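Local coordinates for DNA ligase (PDB 1A0I), which catalyses the ATP-dependent sealing of breaks in DNA, probably by way of an enzyme-adenylate intermediate, and serves bacteriophage T7 DNA replication, at residues N175-P178 and L179-Y183; E292-K295 and E296-S300. One frame throughout, in Å; residues are numbered along the deposited sequence.

Contact 1: N175-P178 and L179-Y183; sequences NMLP and LLQEY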
loop_
_atom_site.group_PDB
_atom_site.type_symbol
_atom_site.label_atom_id
_atom_site.label_comp_id
_atom_site.label_asym_id
_atom_site.label_seq_id
_atom_site.Cartn_x
_atom_site.Cartn_y
_atom_site.Cartn_z
ATOM N N ASN A 175 2.961 13.684 -15.971
ATOM C CA ASN A 175 3.828 14.578 -16.728
ATOM C C ASN A 175 5.279 14.532 -16.313
ATOM O O ASN A 175 6.132 14.738 -17.175
ATOM C CB ASN A 175 3.453 16.036 -16.619
ATOM C CG ASN A 175 2.207 16.377 -17.406
ATOM O OD1 ASN A 175 1.659 17.440 -17.166
ATOM N ND2 ASN A 175 1.665 15.615 -18.353
ATOM N N MET A 176 5.608 14.266 -15.042
ATOM C CA MET A 176 6.998 14.168 -14.619
ATOM C C MET A 176 7.635 12.853 -15.059
ATOM O O MET A 176 8.796 12.799 -15.476
ATOM C CB MET A 176 7.076 14.303 -13.099
ATOM C CG MET A 176 8.513 14.216 -12.579
ATOM S SD MET A 176 9.677 15.351 -13.383
ATOM C CE MET A 176 9.154 16.907 -12.706
ATOM N N LEU A 177 6.842 11.792 -15.022
ATOM C CA LEU A 177 7.212 10.437 -15.361
ATOM C C LEU A 177 8.035 10.291 -16.631
ATOM O O LEU A 177 9.098 9.690 -16.469
ATOM C CB LEU A 177 5.911 9.633 -15.423
ATOM C CG LEU A 177 5.689 8.374 -14.591
ATOM C CD1 LEU A 177 6.560 8.320 -13.345
ATOM C CD2 LEU A 177 4.210 8.362 -14.245
ATOM N N PRO A 178 7.769 10.809 -17.847
ATOM C CA PRO A 178 8.643 10.640 -18.997
ATOM C C PRO A 178 9.952 11.398 -18.842
ATOM O O PRO A 178 10.950 10.948 -19.410
ATOM C CB PRO A 178 7.848 11.117 -20.197
ATOM C CG PRO A 178 6.453 11.388 -19.682
ATOM C CD PRO A 178 6.655 11.678 -18.203
ATOM N N LEU A 179 10.028 12.551 -18.154
ATOM C CA LEU A 179 11.326 13.179 -17.943
ATOM C C LEU A 179 12.178 12.248 -17.104
ATOM O O LEU A 179 13.304 11.941 -17.497
ATOM C CB LEU A 179 11.217 14.501 -17.218
ATOM C CG LEU A 179 10.769 15.704 -18.020
ATOM C CD1 LEU A 179 9.269 15.690 -18.121
ATOM C CD2 LEU A 179 11.142 16.987 -17.320
ATOM N N LEU A 180 11.620 11.700 -16.022
ATOM C CA LEU A 180 12.341 10.750 -15.181
ATOM C C LEU A 180 12.783 9.503 -15.920
ATOM O O LEU A 180 13.934 9.106 -15.787
ATOM C CB LEU A 180 11.494 10.311 -13.984
ATOM C CG LEU A 180 11.318 11.362 -12.904
ATOM C CD1 LEU A 180 10.176 10.976 -11.986
ATOM C CD2 LEU A 180 12.623 11.525 -12.163
ATOM N N GLN A 181 11.923 8.908 -16.730
ATOM C CA GLN A 181 12.245 7.707 -17.481
ATOM C C GLN A 181 13.259 7.971 -18.583
ATOM O O GLN A 181 14.061 7.097 -18.937
ATOM C CB GLN A 181 10.994 7.140 -18.123
ATOM C CG GLN A 181 9.905 6.752 -17.161
ATOM C CD GLN A 181 8.524 6.784 -17.783
ATOM O OE1 GLN A 181 8.199 7.532 -18.698
ATOM N NE2 GLN A 181 7.620 5.986 -17.264
ATOM N N GLU A 182 13.176 9.178 -19.163
ATOM C CA GLU A 182 14.087 9.558 -20.230
ATOM C C GLU A 182 15.502 9.724 -19.648
ATOM O O GLU A 182 16.442 8.997 -19.995
ATOM C CB GLU A 182 13.607 10.867 -20.851
ATOM C CG GLU A 182 13.845 10.965 -22.357
ATOM C CD GLU A 182 13.980 12.396 -22.876
ATOM O OE1 GLU A 182 12.951 13.006 -23.136
ATOM O OE2 GLU A 182 15.077 12.919 -23.029
ATOM N N TYR A 183 15.658 10.631 -18.682
ATOM C CA TYR A 183 16.963 10.914 -18.131
ATOM C C TYR A 183 17.511 9.872 -17.186
ATOM O O TYR A 183 18.731 9.697 -17.116
ATOM C CB TYR A 183 16.938 12.244 -17.416
ATOM C CG TYR A 183 16.636 13.381 -18.366
ATOM C CD1 TYR A 183 17.588 13.772 -19.299
ATOM C CD2 TYR A 183 15.409 14.032 -18.312
ATOM C CE1 TYR A 183 17.309 14.823 -20.179
ATOM C CE2 TYR A 183 15.124 15.082 -19.185
ATOM C CZ TYR A 183 16.080 15.478 -20.115
ATOM O OH TYR A 183 15.851 16.571 -20.924
#

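Contact 2: E292-K295 and E296-S300; sequences ETVK and EATLS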
loop_
_atom_site.group_PDB
_atom_site.type_symbol
_atom_site.label_atom_id
_atom_site.label_comp_id
_atom_site.label_asym_id
_atom_site.label_seq_id
_atom_site.Cartn_x
_atom_site.Cartn_y
_atom_site.Cartn_z
ATOM N N GLU A 292 -8.411 -26.695 0.381
ATOM C CA GLU A 292 -7.731 -27.981 0.325
ATOM C C GLU A 292 -7.837 -28.660 1.654
ATOM O O GLU A 292 -8.375 -29.768 1.687
ATOM C CB GLU A 292 -6.258 -27.788 -0.046
ATOM C CG GLU A 292 -5.976 -28.292 -1.459
ATOM C CD GLU A 292 -6.973 -27.865 -2.543
ATOM O OE1 GLU A 292 -6.968 -26.736 -3.019
ATOM O OE2 GLU A 292 -7.776 -28.704 -2.941
ATOM N N THR A 293 -7.490 -27.986 2.744
ATOM C CA THR A 293 -7.684 -28.527 4.074
ATOM C C THR A 293 -9.151 -28.970 4.298
ATOM O O THR A 293 -9.409 -30.104 4.740
ATOM C CB THR A 293 -7.223 -27.417 5.054
ATOM O OG1 THR A 293 -5.970 -26.963 4.556
ATOM C CG2 THR A 293 -7.005 -27.896 6.473
ATOM N N VAL A 294 -10.146 -28.146 3.949
ATOM C CA VAL A 294 -11.542 -28.547 4.064
ATOM C C VAL A 294 -11.810 -29.737 3.144
ATOM O O VAL A 294 -12.346 -30.754 3.572
ATOM C CB VAL A 294 -12.413 -27.307 3.720
ATOM C CG1 VAL A 294 -13.876 -27.629 3.569
ATOM C CG2 VAL A 294 -12.279 -26.338 4.874
ATOM N N LYS A 295 -11.279 -29.754 1.932
ATOM C CA LYS A 295 -11.552 -30.775 0.949
ATOM C C LYS A 295 -10.997 -32.102 1.388
ATOM O O LYS A 295 -11.709 -33.087 1.243
ATOM C CB LYS A 295 -10.956 -30.368 -0.404
ATOM C CG LYS A 295 -11.183 -31.340 -1.550
ATOM C CD LYS A 295 -10.893 -30.640 -2.861
ATOM C CE LYS A 295 -9.877 -31.387 -3.721
ATOM N NZ LYS A 295 -8.980 -30.516 -4.478
ATOM N N GLU A 296 -9.842 -32.150 2.029
ATOM C CA GLU A 296 -9.218 -33.403 2.422
ATOM C C GLU A 296 -9.859 -34.058 3.630
ATOM O O GLU A 296 -10.133 -35.268 3.668
ATOM C CB GLU A 296 -7.753 -33.165 2.726
ATOM C CG GLU A 296 -6.886 -34.350 2.343
ATOM C CD GLU A 296 -6.554 -34.463 0.846
ATOM O OE1 GLU A 296 -7.364 -34.094 -0.018
ATOM O OE2 GLU A 296 -5.449 -34.945 0.569
ATOM N N ALA A 297 -10.141 -33.215 4.628
ATOM C CA ALA A 297 -10.715 -33.650 5.881
ATOM C C ALA A 297 -12.072 -34.262 5.547
ATOM O O ALA A 297 -12.362 -35.383 5.961
ATOM C CB ALA A 297 -10.864 -32.444 6.812
ATOM N N THR A 298 -12.869 -33.624 4.702
ATOM C CA THR A 298 -14.143 -34.131 4.254
ATOM C C THR A 298 -13.962 -35.356 3.364
ATOM O O THR A 298 -14.900 -36.160 3.230
ATOM C CB THR A 298 -14.858 -33.033 3.499
ATOM O OG1 THR A 298 -14.743 -31.820 4.236
ATOM C CG2 THR A 298 -16.309 -33.420 3.264
ATOM N N LEU A 299 -12.805 -35.573 2.718
ATOM C CA LEU A 299 -12.625 -36.773 1.928
ATOM C C LEU A 299 -12.316 -38.016 2.758
ATOM O O LEU A 299 -12.090 -39.086 2.190
ATOM C CB LEU A 299 -11.557 -36.544 0.834
ATOM C CG LEU A 299 -12.092 -35.652 -0.308
ATOM C CD1 LEU A 299 -11.146 -35.642 -1.487
ATOM C CD2 LEU A 299 -13.438 -36.172 -0.765
ATOM N N SER A 300 -12.456 -37.954 4.095
ATOM C CA SER A 300 -12.643 -39.174 4.860
ATOM C C SER A 300 -14.161 -39.302 5.176
ATOM O O SER A 300 -14.689 -39.389 6.287
ATOM C CB SER A 300 -11.805 -39.164 6.137
ATOM O OG SER A 300 -11.014 -40.362 6.110
#

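Contact 1: N175-P178 and L179-Y183
Met176 and Leu180, one helical turn apart, show how two long side chains can share one flank of a helix. The Met176 methylene lies slantwise against the end of Leu180, and it is this CG, not the sulfur, that meets the methyl: Met176 CG is 3.7 Å from Leu180 CD1. The Met176 chain starts anti to its own backbone nitrogen (chi1 -180°), and the bend at chi2 (53°) then turns SD towards Leu179, 4.2 Å from Leu179 CB. One methionine thus meets two consecutive leucines, CG serving one and SD the other. Leu179 in turn reaches back along the axis, with CD1 lying 3.4 Å from the carbonyl oxygen O of Asn175.

On another flank, Gln181 folds back over the preceding turn. Its CG takes the position beside the backbone nitrogen (chi1 -60°), and the amide is carried towards Pro178, where OE1 is 3.2 Å from Pro178 CA; NE2 lies nearer Leu177 CG, at 4.1 Å. Beneath these side chains, Leu180 N, Gln181 N and Glu182 N bond to the carbonyls of Met176, Leu177 and Pro178. Pro178 brings no N-H to the turn before it, and the helix is kinked there, yet its carbonyl still accepts from Glu182 N at 2.9 Å. OE1 of Glu182 is held in a salt bridge by Arg80.

Leu177 and Leu180 rest on Leu147 of strand 143-152, whereas Leu179 packs against Leu75 of helix 70-77 and Leu180 also reaches Trp72. Met176, Leu177, Leu179 and Leu180 form the buried side and Asn175, Pro178, Gln181 and Glu182 the exposed one, as in an amphipathic helix packed against a sheet, here the large mixed sheet of the ATP-binding ligase domain.

Contact 2: E292-K295 and E296-S300
The C-terminal end of helix 285-298 illustrates how a hydroxyl side chain can add a second bond to a helical carbonyl. Val294 O accepts from both the backbone and the side chain of Thr298: N approaches at 3.1 Å, nearly in line with the C=O, while OG1 comes to 2.7 Å from above the carbonyl plane, 36° out of it. The first torsion of Thr298 (chi1 -45°) sets OG1 beside its own nitrogen, so that both donors face the preceding turn; OG1 also has a weak bond with Ile318 N.

The helix occupies the place between the third and fourth strands of the five-stranded antiparallel sheet where OB folds commonly carry one. Val294 turns its side chain to Trp253 and Phe304, and Thr293 lies on Pro320 and Tyr321.

On the other flank, charged chains follow the helix surface. Lys295 leaves with CG anti to the backbone nitrogen (chi1 -179°), then bends at its last two torsions, bringing NZ 2.7 Å from Glu292 OE2 in a salt bridge three residues back. Regular bonds run from Glu296 N to Glu292 O and from Ala297 N to Thr293 O. At the helix end the pattern slackens: Leu299 N divides between two weak bonds, to Lys295 O at 3.1 Å and to Glu296 O, and the Leu299 side chain lies back over the Lys295 carbonyl, CG being its nearest carbon.

How the contacts relate
Contacts 1 and 2 both lie at the C-terminal ends of helices, but in the two different domains of the ligase and on opposite sides of the centre of the chain. Their centres are 53 Å apart and their nearest atoms about 39 Å, so neither touches the other. In contact 1 the side chain of Leu177 is about 13 Å from the bound ATP, too far for it to touch the nucleotide. Contact 2 sits farther out, its centre about 34 Å from that of the chain against 23 Å for contact 1. Along the chain the two stand in series, contact 1 closing before contact 2 opens.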